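Local coordinates for metallo-carboxypeptidase (PDB 4A39), which is a zinc-dependent peptidase of the M14 family, probably acting as a metallocarboxypeptidase that removes residues from the C-terminal end of its substrates, at residues Phe96-Gln101 and Phe109-Glu114; Arg137-Glu142 and Glu159-Arg164; Gln206-Lys211 and Asp375-Leu380; Asn221-Phe226 and Thr232-Gln237. All coordinates share one frame; numbering follows the deposited sequence.

Contact 1: Phe96-Gln101 and Phe109-Glu114; sequences FRVPSQ and FQLEPE
Two glutamine side chains, Gln101 and Gln110, reach each other from opposite directions and pair as amides. NE2 of Gln110 donates to OE1 of Gln101 at 2.9 Å, and NE2 of Gln101 returns a bond to OE1 of Gln110 at 3.1 Å. Each donor lies in the carbonyl plane of its acceptor, on a lone pair, and the two amide planes are only 24° apart, so the pair forms a nearly flat ring with two hydrogen bonds that fixes the rotation of both groups. Both chains bend at chi2 (80° in Gln101, 79° in Gln110), which brings the two amides together.

Between the backbones, Gln110 N donates to Pro99 O at 3.1 Å, and the same oxygen receives a CA-H contact from Phe109. Ser100 and Phe109 form an antiparallel, non-hydrogen-bonded pair with their side chains on one face; there Ser100 OG comes within 3.3 Å of Phe109 CB while donating to Val98 O and bonding to Ala86 N.

The apolar contacts are looser. Val98 sets CG2 against Phe109 CB at 3.9 Å and CG1 against Leu111 CD1, and this same methyl of Leu111 meets the edge of the Phe96 ring at CE2, 4.2 Å away. The ring of Phe109 itself leads off to Phe67 and Phe120. The paired strands 96-103 and 106-111 form a beta hairpin, part of the antiparallel region of the N-terminal beta domain that cytosolic carboxypeptidases carry ahead of the catalytic domain.

Contact 2: Arg137-Glu142 and Glu159-Arg164; sequences RALGIE and ELLRVR
Leu161 carries this contact with both of its methyl groups, one for each neighbour. Its CD1 presses on the CB of Ala138 at 3.8 Å, the tighter half of the contact and a buried one. Ala138 points its methyl toward the strand, and the CA atoms of Ala138 and Leu161 are 8.3 Å apart. CG of Leu161 stands beside its backbone N (chi1 -51°), a setting that directs CD1 to Ala138 and CD2 to Leu139. Val144 of the neighbouring strand also touches Ala138.

The other half is looser. CD2 of Leu139 meets CD2 of Leu161 at 4.1 Å, the two side chains crossing at about a right angle, so that they touch through single methyls and not along their lengths. Leu139 is exposed and forms the solvent side of the contact. No hydrogen bond spans the two segments, but nearby Glu159 OE1 bonds to His131 NE2 of the same helix. In the type I turn from Ala138 to Ile141, Ile141 N donates to Ala138 O at 3.0 Å. On the strand, Leu161 is held by backbone bonding to Leu216 of strand 212-217.

The C-terminal end of helix 128-138 and the turn after it thus pack on strand 157-163, near one margin of the mixed sheet, an arrangement that belongs to the alpha/beta/alpha sandwich of the M14 carboxypeptidase domain.

Contact 3: Gln206-Lys211 and Asp375-Leu380; sequences QRLLEK and DVLSTL
Leu208 meets helix 366-383 with both methyls, which lie against the backbone and side chains of Leu377 and Leu380. One turn earlier in its own helix, 203-211, Glu204 already reaches the same partner, its OE1 hydrogen-bonded to Ser378 OG, a hydroxyl that also bonds to Arg196. At Leu208 the side chain turns toward the partner, with CG anti to the backbone N (chi1 175°), and each methyl finds its own place on the neighbouring helix. CD1 rests 3.7 Å from Leu380 O, while CD2 lies 4.0 Å from Leu377 O and 4.1 Å from Leu380 CB. Much of the grip is therefore methyl on main chain, and the side chains of Leu208 and Leu380 run obliquely to each other. The Leu377 methyl CD2 is a more distant neighbour, 4.5 Å from CD2 of Leu208.

Both helices belong to the alpha/beta/alpha sandwich of the catalytic domain, and the second also lays Val376 and Leu380 on strand 268-275 of the central sheet. Leu209 next turns its side chain to a different surface, toward the loop at Arg165. Lys211 N donates to Leu208 O at 3.3 Å. The amine of Lys211 forms a salt bridge with Asp385, a further tie between this helix and the C-terminal region of the chain. Within the partner helix, Thr379 sends both its N and its OG1 to Asp375 O, from opposite faces of the carbonyl plane.

Contact 4: Asn221-Phe226 and Thr232-Gln237; sequences NPDGAF and TNAAGQ
Asn221 lays its amide against the CA and CB of Asn233, at the N-cap of helix 222-226, close to the zinc site of this M14 catalytic domain. The side chains of the two asparagines cross at about a right angle, and their amide planes are 81° apart. OD1 of Asn221 comes to 3.5 Å from Asn233 CA, a van der Waals approach with no hydrogen bond across it. CG of Asn221 stands anti to its backbone N (chi1 -157°), which carries OD1 round to the first turn of the helix: there it accepts from Gly224 N at 3.0 Å, the donor lying above the carbonyl plane and not on a lone pair. The other end of the amide, ND2, donates to Gln179 O, next to the zinc ligand His180, so one side chain caps the helix and ties it to that part of the site.

Asn233 turns its own amide the other way, into its own loop. Its OD1 accepts from Gln237 N at 3.0 Å and weakly from Ala235 N, bracing the type I turn from Asn233 to Gly236, while ND2 is taken by Arg250 O and Glu253.

CA of Gly224 lies 4.0 Å from Thr232 O. Asp223, whose carboxylate is also held by Arg156, Ser152 and Gln154, points at Ala234. Its OD2 lies 3.8 Å from the methyl CB of Ala234, and one water sits between the pair, accepting from Ala234 N at 2.9 Å and lying 2.6 Å from Asp223 OD2.

In the fold
From the N terminus, contact 1 comes first and closes the short hairpin between strands 96-103 and 106-111 in the N-terminal domain. Contact 2 follows in series, bringing the end of helix 128-138 back onto strand 157-163 across the edge strand 144-151. Contact 3 opens next at 206-211 and closes only at 375-380, a span of more than 160 residues that joins an early helix of the catalytic domain to the C-terminal helix; contact 4, which ties helix 222-226 to the loop that follows it, falls within that span. Contacts 2 and 3 touch through Val163 and Leu209, whereas contacts 1 and 3 lie on opposite sides of the chain's centre, their centres about 40 Å apart.

Contact 1: Phe96-Gln101 and Phe109-Glu114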
# COMPACT_ATOMS: atom_id res chain seq x y z
N PHE A 96 -17.72 4.23 0.65
CA PHE A 96 -17.98 5.58 1.14
C PHE A 96 -17.59 5.76 2.60
O PHE A 96 -17.62 4.82 3.39
CB PHE A 96 -19.46 5.92 0.98
CG PHE A 96 -20.40 4.90 1.59
CD1 PHE A 96 -20.81 3.79 0.87
CD2 PHE A 96 -20.86 5.07 2.89
CE1 PHE A 96 -21.69 2.86 1.44
CE2 PHE A 96 -21.74 4.15 3.46
CZ PHE A 96 -22.15 3.04 2.74
N ARG A 97 -17.22 6.99 2.96
CA ARG A 97 -16.82 7.30 4.33
C ARG A 97 -18.06 7.57 5.19
O ARG A 97 -19.08 8.06 4.69
CB ARG A 97 -15.91 8.54 4.34
CG ARG A 97 -14.60 8.38 3.57
CD ARG A 97 -13.56 7.59 4.36
NE ARG A 97 -12.37 7.33 3.55
CZ ARG A 97 -11.16 7.10 4.05
NH1 ARG A 97 -10.96 7.11 5.36
NH2 ARG A 97 -10.13 6.88 3.24
N VAL A 98 -17.96 7.23 6.47
CA VAL A 98 -19.07 7.44 7.41
C VAL A 98 -18.60 8.27 8.60
O VAL A 98 -17.43 8.23 8.98
CB VAL A 98 -19.63 6.09 7.92
CG1 VAL A 98 -20.29 5.33 6.77
CG2 VAL A 98 -18.52 5.26 8.55
N PRO A 99 -19.52 9.03 9.22
CA PRO A 99 -19.19 9.87 10.37
C PRO A 99 -18.48 9.07 11.46
O PRO A 99 -18.99 8.05 11.93
CB PRO A 99 -20.56 10.37 10.83
CG PRO A 99 -21.31 10.48 9.54
CD PRO A 99 -20.93 9.20 8.82
N SER A 100 -17.30 9.54 11.87
CA SER A 100 -16.52 8.85 12.89
C SER A 100 -15.93 9.82 13.90
O SER A 100 -15.66 10.98 13.57
CB SER A 100 -15.39 8.05 12.23
OG SER A 100 -15.89 7.25 11.17
N GLN A 101 -15.74 9.35 15.13
CA GLN A 101 -15.15 10.16 16.20
C GLN A 101 -14.23 9.26 17.01
O GLN A 101 -14.37 8.04 16.99
CB GLN A 101 -16.22 10.72 17.14
CG GLN A 101 -17.43 11.34 16.47
CD GLN A 101 -18.44 10.31 16.00
OE1 GLN A 101 -18.73 9.35 16.72
NE2 GLN A 101 -18.99 10.52 14.82
N PHE A 109 -18.28 5.07 14.90
CA PHE A 109 -18.81 5.48 13.61
C PHE A 109 -20.27 5.07 13.52
O PHE A 109 -20.69 4.07 14.11
CB PHE A 109 -17.96 4.94 12.43
CG PHE A 109 -17.63 3.47 12.50
CD1 PHE A 109 -18.46 2.53 11.90
CD2 PHE A 109 -16.44 3.04 13.08
CE1 PHE A 109 -18.11 1.18 11.87
CE2 PHE A 109 -16.07 1.69 13.05
CZ PHE A 109 -16.91 0.76 12.45
N GLN A 110 -21.06 5.88 12.81
CA GLN A 110 -22.49 5.62 12.69
C GLN A 110 -23.00 5.56 11.25
O GLN A 110 -22.47 6.22 10.35
CB GLN A 110 -23.29 6.70 13.43
CG GLN A 110 -22.88 6.95 14.89
CD GLN A 110 -21.64 7.81 15.02
OE1 GLN A 110 -21.51 8.84 14.37
NE2 GLN A 110 -20.72 7.39 15.88
N LEU A 111 -24.06 4.78 11.06
CA LEU A 111 -24.68 4.63 9.75
C LEU A 111 -26.11 4.15 9.87
O LEU A 111 -26.41 3.27 10.68
CB LEU A 111 -23.90 3.62 8.89
CG LEU A 111 -24.54 3.28 7.53
CD1 LEU A 111 -24.45 4.48 6.60
CD2 LEU A 111 -23.82 2.08 6.92
N GLU A 112 -27.00 4.74 9.09
CA GLU A 112 -28.39 4.28 9.04
C GLU A 112 -28.38 3.62 7.67
O GLU A 112 -28.58 4.28 6.65
CB GLU A 112 -29.37 5.45 9.05
CG GLU A 112 -30.82 4.99 9.10
CD GLU A 112 -31.81 6.13 9.02
OE1 GLU A 112 -31.63 7.13 9.74
OE2 GLU A 112 -32.78 6.02 8.23
N PRO A 113 -28.11 2.30 7.63
CA PRO A 113 -28.05 1.54 6.37
C PRO A 113 -29.32 1.55 5.52
O PRO A 113 -30.43 1.41 6.01
CB PRO A 113 -27.68 0.13 6.85
CG PRO A 113 -28.36 0.04 8.17
CD PRO A 113 -28.08 1.40 8.79
N GLU A 114 -29.13 1.74 4.21
CA GLU A 114 -30.25 1.75 3.27
C GLU A 114 -30.59 0.33 2.82
O GLU A 114 -31.65 0.09 2.23
CB GLU A 114 -29.90 2.63 2.06
CG GLU A 114 -29.85 4.12 2.38
CD GLU A 114 -31.18 4.64 2.91
OE1 GLU A 114 -32.24 4.25 2.36
OE2 GLU A 114 -31.18 5.45 3.86

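Contact 2: Arg137-Glu142 and Glu159-Arg164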
# COMPACT_ATOMS: atom_id res chain seq x y z
N ARG A 137 -4.43 -10.14 -15.94
CA ARG A 137 -4.55 -9.01 -16.85
C ARG A 137 -3.18 -8.53 -17.32
O ARG A 137 -2.99 -8.23 -18.50
CB ARG A 137 -5.29 -7.85 -16.17
CG ARG A 137 -5.37 -6.59 -17.00
CD ARG A 137 -6.12 -5.49 -16.25
NE ARG A 137 -7.50 -5.88 -15.97
CZ ARG A 137 -8.45 -5.96 -16.89
NH1 ARG A 137 -8.19 -5.65 -18.16
NH2 ARG A 137 -9.68 -6.32 -16.55
N ALA A 138 -2.23 -8.46 -16.40
CA ALA A 138 -0.88 -8.01 -16.73
C ALA A 138 -0.19 -8.90 -17.76
O ALA A 138 0.43 -8.40 -18.70
CB ALA A 138 -0.03 -7.94 -15.46
N LEU A 139 -0.30 -10.21 -17.59
CA LEU A 139 0.34 -11.14 -18.51
C LEU A 139 -0.28 -11.14 -19.91
O LEU A 139 0.28 -11.73 -20.84
CB LEU A 139 0.33 -12.55 -17.92
CG LEU A 139 1.09 -12.67 -16.59
CD1 LEU A 139 0.91 -14.07 -16.01
CD2 LEU A 139 2.56 -12.36 -16.81
N GLY A 140 -1.42 -10.48 -20.05
CA GLY A 140 -2.08 -10.41 -21.35
C GLY A 140 -1.68 -9.14 -22.08
O GLY A 140 -2.06 -8.93 -23.23
N ILE A 141 -0.91 -8.30 -21.41
CA ILE A 141 -0.44 -7.04 -21.98
C ILE A 141 0.86 -7.27 -22.74
O ILE A 141 1.68 -8.10 -22.36
CB ILE A 141 -0.20 -5.98 -20.87
CG1 ILE A 141 -1.53 -5.59 -20.23
CG2 ILE A 141 0.48 -4.75 -21.46
CD1 ILE A 141 -1.42 -4.55 -19.11
N GLU A 142 1.04 -6.52 -23.83
CA GLU A 142 2.23 -6.67 -24.64
C GLU A 142 3.50 -6.31 -23.88
O GLU A 142 3.59 -5.25 -23.25
CB GLU A 142 2.12 -5.79 -25.88
CG GLU A 142 3.24 -6.03 -26.88
CD GLU A 142 3.75 -4.75 -27.49
OE1 GLU A 142 2.96 -4.07 -28.19
OE2 GLU A 142 4.93 -4.43 -27.28
N GLU A 159 4.65 -12.97 -7.15
CA GLU A 159 5.03 -12.75 -8.54
C GLU A 159 5.89 -11.52 -8.79
O GLU A 159 5.63 -10.45 -8.24
CB GLU A 159 3.79 -12.66 -9.43
CG GLU A 159 2.93 -13.91 -9.43
CD GLU A 159 1.74 -13.80 -8.49
OE1 GLU A 159 1.87 -13.10 -7.46
OE2 GLU A 159 0.70 -14.42 -8.78
N LEU A 160 6.90 -11.69 -9.63
CA LEU A 160 7.77 -10.59 -10.04
C LEU A 160 7.52 -10.46 -11.54
O LEU A 160 7.87 -11.35 -12.32
CB LEU A 160 9.25 -10.92 -9.80
CG LEU A 160 10.27 -9.97 -10.43
CD1 LEU A 160 9.97 -8.53 -10.03
CD2 LEU A 160 11.68 -10.37 -10.01
N LEU A 161 6.88 -9.37 -11.94
CA LEU A 161 6.57 -9.14 -13.34
C LEU A 161 7.59 -8.21 -13.98
O LEU A 161 8.10 -7.31 -13.32
CB LEU A 161 5.18 -8.51 -13.48
CG LEU A 161 4.02 -9.20 -12.74
CD1 LEU A 161 2.76 -8.36 -12.89
CD2 LEU A 161 3.82 -10.60 -13.30
N ARG A 162 7.89 -8.44 -15.25
CA ARG A 162 8.83 -7.57 -15.95
C ARG A 162 8.20 -7.06 -17.23
O ARG A 162 7.63 -7.82 -18.01
CB ARG A 162 10.15 -8.29 -16.29
CG ARG A 162 11.10 -7.39 -17.12
CD ARG A 162 12.54 -7.87 -17.11
NE ARG A 162 12.73 -9.10 -17.88
CZ ARG A 162 13.91 -9.69 -18.04
NH1 ARG A 162 15.00 -9.16 -17.49
NH2 ARG A 162 14.01 -10.80 -18.76
N VAL A 163 8.27 -5.74 -17.42
CA VAL A 163 7.73 -5.10 -18.61
C VAL A 163 8.95 -4.73 -19.45
O VAL A 163 9.75 -3.88 -19.07
CB VAL A 163 6.94 -3.82 -18.24
CG1 VAL A 163 6.28 -3.25 -19.48
CG2 VAL A 163 5.91 -4.13 -17.17
N ARG A 164 9.09 -5.39 -20.59
CA ARG A 164 10.22 -5.15 -21.49
C ARG A 164 9.70 -5.16 -22.93
O ARG A 164 9.27 -6.19 -23.43
CB ARG A 164 11.28 -6.24 -21.30
CG ARG A 164 12.51 -6.14 -22.19
CD ARG A 164 13.56 -7.17 -21.76
NE ARG A 164 14.74 -7.23 -22.63
CZ ARG A 164 15.73 -6.34 -22.64
NH1 ARG A 164 15.70 -5.30 -21.81
NH2 ARG A 164 16.75 -6.48 -23.47

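Contact 3: Gln206-Lys211 and Asp375-Leu380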
# COMPACT_ATOMS: atom_id res chain seq x y z
N GLN A 206 5.98 4.93 -24.37
CA GLN A 206 6.78 4.46 -25.48
C GLN A 206 8.19 4.99 -25.25
O GLN A 206 9.18 4.27 -25.42
CB GLN A 206 6.20 4.98 -26.80
CG GLN A 206 6.64 4.25 -28.06
CD GLN A 206 5.81 4.62 -29.27
OE1 GLN A 206 4.97 5.54 -29.21
NE2 GLN A 206 6.04 3.92 -30.39
N ARG A 207 8.28 6.26 -24.85
CA ARG A 207 9.56 6.89 -24.58
C ARG A 207 10.24 6.23 -23.39
O ARG A 207 11.43 5.94 -23.43
CB ARG A 207 9.37 8.38 -24.29
CG ARG A 207 8.77 9.20 -25.43
CD ARG A 207 8.77 10.68 -25.08
NE ARG A 207 8.14 11.51 -26.10
CZ ARG A 207 8.08 12.84 -26.05
NH1 ARG A 207 8.61 13.49 -25.02
NH2 ARG A 207 7.48 13.52 -27.02
N LEU A 208 9.47 5.99 -22.33
CA LEU A 208 10.02 5.37 -21.13
C LEU A 208 10.52 3.95 -21.36
O LEU A 208 11.61 3.59 -20.92
CB LEU A 208 8.97 5.37 -20.02
CG LEU A 208 9.35 4.66 -18.71
CD1 LEU A 208 10.64 5.24 -18.15
CD2 LEU A 208 8.22 4.80 -17.71
N LEU A 209 9.72 3.14 -22.05
CA LEU A 209 10.09 1.75 -22.28
C LEU A 209 11.14 1.52 -23.37
O LEU A 209 11.61 0.40 -23.54
CB LEU A 209 8.83 0.93 -22.56
CG LEU A 209 7.87 0.93 -21.36
CD1 LEU A 209 6.59 0.19 -21.72
CD2 LEU A 209 8.54 0.30 -20.15
N GLU A 210 11.49 2.57 -24.10
CA GLU A 210 12.52 2.43 -25.12
C GLU A 210 13.87 2.42 -24.39
O GLU A 210 14.87 1.93 -24.91
CB GLU A 210 12.49 3.60 -26.11
CG GLU A 210 11.36 3.56 -27.12
CD GLU A 210 11.43 4.70 -28.13
OE1 GLU A 210 11.42 5.88 -27.70
OE2 GLU A 210 11.50 4.43 -29.34
N LYS A 211 13.87 2.96 -23.18
CA LYS A 211 15.09 3.05 -22.38
C LYS A 211 15.06 2.27 -21.07
O LYS A 211 16.10 2.08 -20.45
CB LYS A 211 15.40 4.52 -22.10
CG LYS A 211 15.51 5.35 -23.36
CD LYS A 211 15.63 6.84 -23.07
CE LYS A 211 15.75 7.62 -24.37
NZ LYS A 211 15.93 9.07 -24.14
N ASP A 375 0.32 8.51 -12.56
CA ASP A 375 1.05 9.77 -12.60
C ASP A 375 2.53 9.55 -12.28
O ASP A 375 3.39 10.30 -12.74
CB ASP A 375 0.44 10.80 -11.63
CG ASP A 375 -0.93 11.27 -12.07
OD1 ASP A 375 -1.17 11.35 -13.30
OD2 ASP A 375 -1.77 11.59 -11.21
N VAL A 376 2.82 8.52 -11.50
CA VAL A 376 4.20 8.20 -11.18
C VAL A 376 4.89 7.74 -12.47
O VAL A 376 6.05 8.06 -12.72
CB VAL A 376 4.29 7.09 -10.11
CG1 VAL A 376 5.69 6.49 -10.09
CG2 VAL A 376 3.97 7.68 -8.74
N LEU A 377 4.16 6.99 -13.30
CA LEU A 377 4.73 6.52 -14.56
C LEU A 377 5.08 7.72 -15.43
O LEU A 377 6.11 7.73 -16.09
CB LEU A 377 3.74 5.60 -15.29
CG LEU A 377 3.66 4.17 -14.76
CD1 LEU A 377 2.60 3.38 -15.52
CD2 LEU A 377 5.02 3.50 -14.90
N SER A 378 4.22 8.74 -15.42
CA SER A 378 4.48 9.95 -16.20
C SER A 378 5.76 10.62 -15.70
O SER A 378 6.56 11.11 -16.50
CB SER A 378 3.31 10.93 -16.09
OG SER A 378 2.18 10.48 -16.81
N THR A 379 5.93 10.63 -14.38
CA THR A 379 7.11 11.24 -13.77
C THR A 379 8.38 10.49 -14.17
O THR A 379 9.40 11.11 -14.49
CB THR A 379 6.97 11.27 -12.23
OG1 THR A 379 5.85 12.08 -11.88
CG2 THR A 379 8.23 11.85 -11.59
N LEU A 380 8.32 9.16 -14.16
CA LEU A 380 9.48 8.36 -14.53
C LEU A 380 9.86 8.56 -15.99
O LEU A 380 11.03 8.49 -16.35
CB LEU A 380 9.21 6.87 -14.27
CG LEU A 380 8.98 6.46 -12.81
CD1 LEU A 380 8.75 4.96 -12.74
CD2 LEU A 380 10.18 6.86 -11.96

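Contact 4: Asn221-Phe226 and Thr232-Gln237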
# COMPACT_ATOMS: atom_id res chain seq x y z
N ASN A 221 3.31 -9.28 0.56
CA ASN A 221 2.90 -10.01 1.77
C ASN A 221 1.52 -10.63 1.61
O ASN A 221 0.57 -10.22 2.29
CB ASN A 221 2.90 -9.04 2.96
CG ASN A 221 3.05 -9.73 4.30
OD1 ASN A 221 2.66 -10.89 4.48
ND2 ASN A 221 3.60 -9.01 5.27
N PRO A 222 1.37 -11.62 0.72
CA PRO A 222 0.07 -12.26 0.52
C PRO A 222 -0.50 -12.93 1.76
O PRO A 222 -1.71 -12.92 1.96
CB PRO A 222 0.34 -13.25 -0.62
CG PRO A 222 1.79 -13.58 -0.45
CD PRO A 222 2.40 -12.22 -0.15
N ASP A 223 0.36 -13.51 2.59
CA ASP A 223 -0.11 -14.17 3.81
C ASP A 223 -0.76 -13.15 4.74
O ASP A 223 -1.87 -13.34 5.22
CB ASP A 223 1.04 -14.85 4.56
CG ASP A 223 1.68 -15.97 3.77
OD1 ASP A 223 1.11 -16.40 2.74
OD2 ASP A 223 2.77 -16.42 4.19
N GLY A 224 -0.04 -12.06 5.00
CA GLY A 224 -0.57 -11.03 5.88
C GLY A 224 -1.86 -10.42 5.36
O GLY A 224 -2.79 -10.19 6.13
N ALA A 225 -1.91 -10.14 4.06
CA ALA A 225 -3.11 -9.54 3.48
C ALA A 225 -4.31 -10.46 3.65
O ALA A 225 -5.35 -10.04 4.17
CB ALA A 225 -2.88 -9.24 2.00
N PHE A 226 -4.17 -11.71 3.24
CA PHE A 226 -5.26 -12.67 3.36
C PHE A 226 -5.77 -12.82 4.79
O PHE A 226 -6.97 -12.93 5.03
CB PHE A 226 -4.82 -14.04 2.84
CG PHE A 226 -5.87 -15.10 2.97
CD1 PHE A 226 -6.95 -15.14 2.10
CD2 PHE A 226 -5.80 -16.04 4.00
CE1 PHE A 226 -7.95 -16.10 2.24
CE2 PHE A 226 -6.79 -17.00 4.15
CZ PHE A 226 -7.87 -17.03 3.28
N THR A 232 2.80 -7.40 10.05
CA THR A 232 3.72 -8.51 9.82
C THR A 232 3.31 -9.64 8.89
O THR A 232 2.14 -9.78 8.54
CB THR A 232 4.12 -9.13 11.18
OG1 THR A 232 2.94 -9.59 11.86
CG2 THR A 232 4.82 -8.09 12.05
N ASN A 233 4.30 -10.43 8.47
CA ASN A 233 4.02 -11.58 7.62
C ASN A 233 3.59 -12.70 8.55
O ASN A 233 3.45 -12.48 9.76
CB ASN A 233 5.24 -11.96 6.75
CG ASN A 233 6.37 -12.65 7.53
OD1 ASN A 233 6.39 -12.68 8.76
ND2 ASN A 233 7.33 -13.19 6.79
N ALA A 234 3.36 -13.89 8.01
CA ALA A 234 2.89 -15.01 8.82
C ALA A 234 3.77 -15.37 10.01
O ALA A 234 3.26 -15.77 11.06
CB ALA A 234 2.67 -16.25 7.94
N ALA A 235 5.09 -15.24 9.85
CA ALA A 235 6.02 -15.58 10.93
C ALA A 235 6.15 -14.48 11.98
O ALA A 235 6.89 -14.63 12.95
CB ALA A 235 7.40 -15.91 10.34
N GLY A 236 5.43 -13.38 11.79
CA GLY A 236 5.49 -12.28 12.74
C GLY A 236 6.60 -11.28 12.51
O GLY A 236 6.92 -10.49 13.40
N GLN A 237 7.19 -11.31 11.32
CA GLN A 237 8.28 -10.40 10.97
C GLN A 237 7.80 -9.17 10.20
O GLN A 237 6.97 -9.28 9.30
CB GLN A 237 9.32 -11.15 10.12
CG GLN A 237 10.46 -10.29 9.57
CD GLN A 237 11.31 -9.69 10.67
OE1 GLN A 237 11.70 -10.37 11.61
NE2 GLN A 237 11.62 -8.40 10.54
O HOH W 1 4.40 -14.80 5.46